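Local structure of SusD homolog (Bacteroides thetaiotaomicron, 3EHM) at residues A[308-313]-A[323-328]. The protein probably binds mucin O-glycans at the surface of a human gut symbiont, as a SusD-family outer membrane lipoprotein. Residues are numbered along the deposited sequence; the frame is centred on the assembly and turned at random.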
loop_
_atom_site.group_PDB
_atom_site.type_symbol
_atom_site.label_atom_id
_atom_site.label_comp_id
_atom_site.label_asym_id
_atom_site.label_seq_id
_atom_site.Cartn_x
_atom_site.Cartn_y
_atom_site.Cartn_z
ATOM N N PHE A 308 -8.892 18.173 11.698
ATOM C CA PHE A 308 -9.581 18.617 10.487
ATOM C C PHE A 308 -9.043 17.914 9.242
ATOM O O PHE A 308 -7.902 18.134 8.838
ATOM C CB PHE A 308 -9.397 20.128 10.307
ATOM C CG PHE A 308 -9.717 20.938 11.537
ATOM C CD1 PHE A 308 -8.923 22.026 11.886
ATOM C CD2 PHE A 308 -10.810 20.624 12.339
ATOM C CE1 PHE A 308 -9.212 22.793 13.019
ATOM C CE2 PHE A 308 -11.110 21.386 13.474
ATOM C CZ PHE A 308 -10.307 22.471 13.812
ATOM N N PRO A 309 -9.869 17.069 8.611
ATOM C CA PRO A 309 -9.443 16.347 7.410
ATOM C C PRO A 309 -9.662 17.113 6.107
ATOM O O PRO A 309 -10.369 18.120 6.069
ATOM C CB PRO A 309 -10.290 15.086 7.465
ATOM C CG PRO A 309 -11.594 15.620 7.978
ATOM C CD PRO A 309 -11.159 16.549 9.104
ATOM N N VAL A 310 -9.034 16.620 5.046
ATOM C CA VAL A 310 -9.171 17.190 3.714
ATOM C C VAL A 310 -9.829 16.073 2.910
ATOM O O VAL A 310 -9.404 14.916 2.977
ATOM C CB VAL A 310 -7.799 17.557 3.115
ATOM C CG1 VAL A 310 -7.958 18.036 1.678
ATOM C CG2 VAL A 310 -7.151 18.654 3.959
ATOM N N ALA A 311 -10.876 16.412 2.170
ATOM C CA ALA A 311 -11.612 15.416 1.404
ATOM C C ALA A 311 -10.785 14.739 0.318
ATOM O O ALA A 311 -9.801 15.298 -0.173
ATOM C CB ALA A 311 -12.859 16.047 0.804
ATOM N N PRO A 312 -11.170 13.511 -0.062
ATOM C CA PRO A 312 -10.438 12.781 -1.100
ATOM C C PRO A 312 -10.656 13.411 -2.465
ATOM O O PRO A 312 -11.731 13.949 -2.744
ATOM C CB PRO A 312 -11.016 11.376 -1.004
ATOM C CG PRO A 312 -12.433 11.634 -0.616
ATOM C CD PRO A 312 -12.294 12.707 0.448
ATOM N N THR A 313 -9.628 13.349 -3.303
ATOM C CA THR A 313 -9.688 13.908 -4.647
ATOM C C THR A 313 -10.248 15.332 -4.583
ATOM O O THR A 313 -11.272 15.652 -5.191
ATOM C CB THR A 313 -10.546 13.000 -5.564
ATOM O OG1 THR A 313 -10.075 11.647 -5.455
ATOM C CG2 THR A 313 -10.430 13.431 -7.021
ATOM N N TYR A 323 -7.354 29.827 7.314
ATOM C CA TYR A 323 -8.603 29.074 7.187
ATOM C C TYR A 323 -8.471 27.984 6.121
ATOM O O TYR A 323 -9.452 27.330 5.779
ATOM C CB TYR A 323 -9.750 30.007 6.778
ATOM C CG TYR A 323 -10.214 30.976 7.842
ATOM C CD1 TYR A 323 -10.913 30.531 8.963
ATOM C CD2 TYR A 323 -9.973 32.343 7.716
ATOM C CE1 TYR A 323 -11.368 31.427 9.933
ATOM C CE2 TYR A 323 -10.420 33.249 8.682
ATOM C CZ TYR A 323 -11.116 32.782 9.785
ATOM O OH TYR A 323 -11.562 33.671 10.737
ATOM N N SER A 324 -7.261 27.788 5.606
ATOM C CA SER A 324 -7.036 26.814 4.537
ATOM C C SER A 324 -6.556 25.438 4.973
ATOM O O SER A 324 -6.212 25.218 6.132
ATOM C CB SER A 324 -6.023 27.372 3.544
ATOM O OG SER A 324 -4.723 27.313 4.101
ATOM N N ALA A 325 -6.508 24.519 4.012
ATOM C CA ALA A 325 -6.062 23.159 4.276
ATOM C C ALA A 325 -4.580 23.144 4.637
ATOM O O ALA A 325 -4.058 22.121 5.074
ATOM C CB ALA A 325 -6.325 22.269 3.060
ATOM N N LYS A 326 -3.898 24.271 4.455
ATOM C CA LYS A 326 -2.487 24.321 4.811
ATOM C C LYS A 326 -2.380 24.006 6.293
ATOM O O LYS A 326 -1.397 23.418 6.744
ATOM C CB LYS A 326 -1.879 25.703 4.533
ATOM C CG LYS A 326 -0.453 25.842 5.072
ATOM C CD LYS A 326 0.227 27.139 4.659
ATOM C CE LYS A 326 1.617 27.244 5.291
ATOM N NZ LYS A 326 2.362 28.455 4.838
ATOM N N PHE A 327 -3.404 24.385 7.049
ATOM C CA PHE A 327 -3.406 24.140 8.481
ATOM C C PHE A 327 -4.353 23.048 8.954
ATOM O O PHE A 327 -4.746 23.014 10.121
ATOM C CB PHE A 327 -3.672 25.450 9.218
ATOM C CG PHE A 327 -2.679 26.517 8.882
ATOM C CD1 PHE A 327 -2.947 27.448 7.886
ATOM C CD2 PHE A 327 -1.434 26.541 9.507
ATOM C CE1 PHE A 327 -1.987 28.388 7.512
ATOM C CE2 PHE A 327 -0.471 27.475 9.139
ATOM C CZ PHE A 327 -0.750 28.399 8.138
ATOM N N ALA A 328 -4.721 22.155 8.042
ATOM C CA ALA A 328 -5.577 21.031 8.393
ATOM C C ALA A 328 -4.642 20.063 9.111
ATOM O O ALA A 328 -3.428 20.280 9.132
ATOM C CB ALA A 328 -6.142 20.381 7.134
#
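Val310 meets Ala325 and Ala328 through a single methyl group. Its CG2 lies 3.8 Å from Ala325 CB and equally 3.8 Å from Ala328 CB, so one branch of the valine touches both alanine methyls. With CG1 anti to the backbone N (chi1 175°), CG2 stands beside that nitrogen and is the branch presented to 323-328. The two alanines are three residues apart, and the short 3-10 segment 325-326 brings their methyls within range of the same valine. A backbone bond from Ala328 N to Ala325 O closes this turn.

Beside the methyl packing, the carbonyl of Phe308 abuts Ala328, its O lying 3.3 Å from Ala328 CB. No hydrogen bond links the two segments; here the peptide oxygen simply packs on a methyl. Just beyond Ala328, however, Ser329 pairs with the backbone of Phe308, and its OG also bonds to Phe308 N.

Both segments belong to the long connection between strands 304-306 and 339-342, in a SusD-like protein otherwise rich in helices. The chain thus folds back on itself, the centre of the contact lying about 22 Å from the centre of the chain, and three of the four touching residues are buried.

Polar bonds within 323-328 shape the alanine-bearing turn. Ser324 OG accepts from Lys326 N at 3.2 Å (N-H...O angle 150°), forming an ST turn, while Phe327 N bonds to Ser324 O. From strand 270-272, Arg271 touches the Val310 side chain and donates through NH2 to Lys326 O.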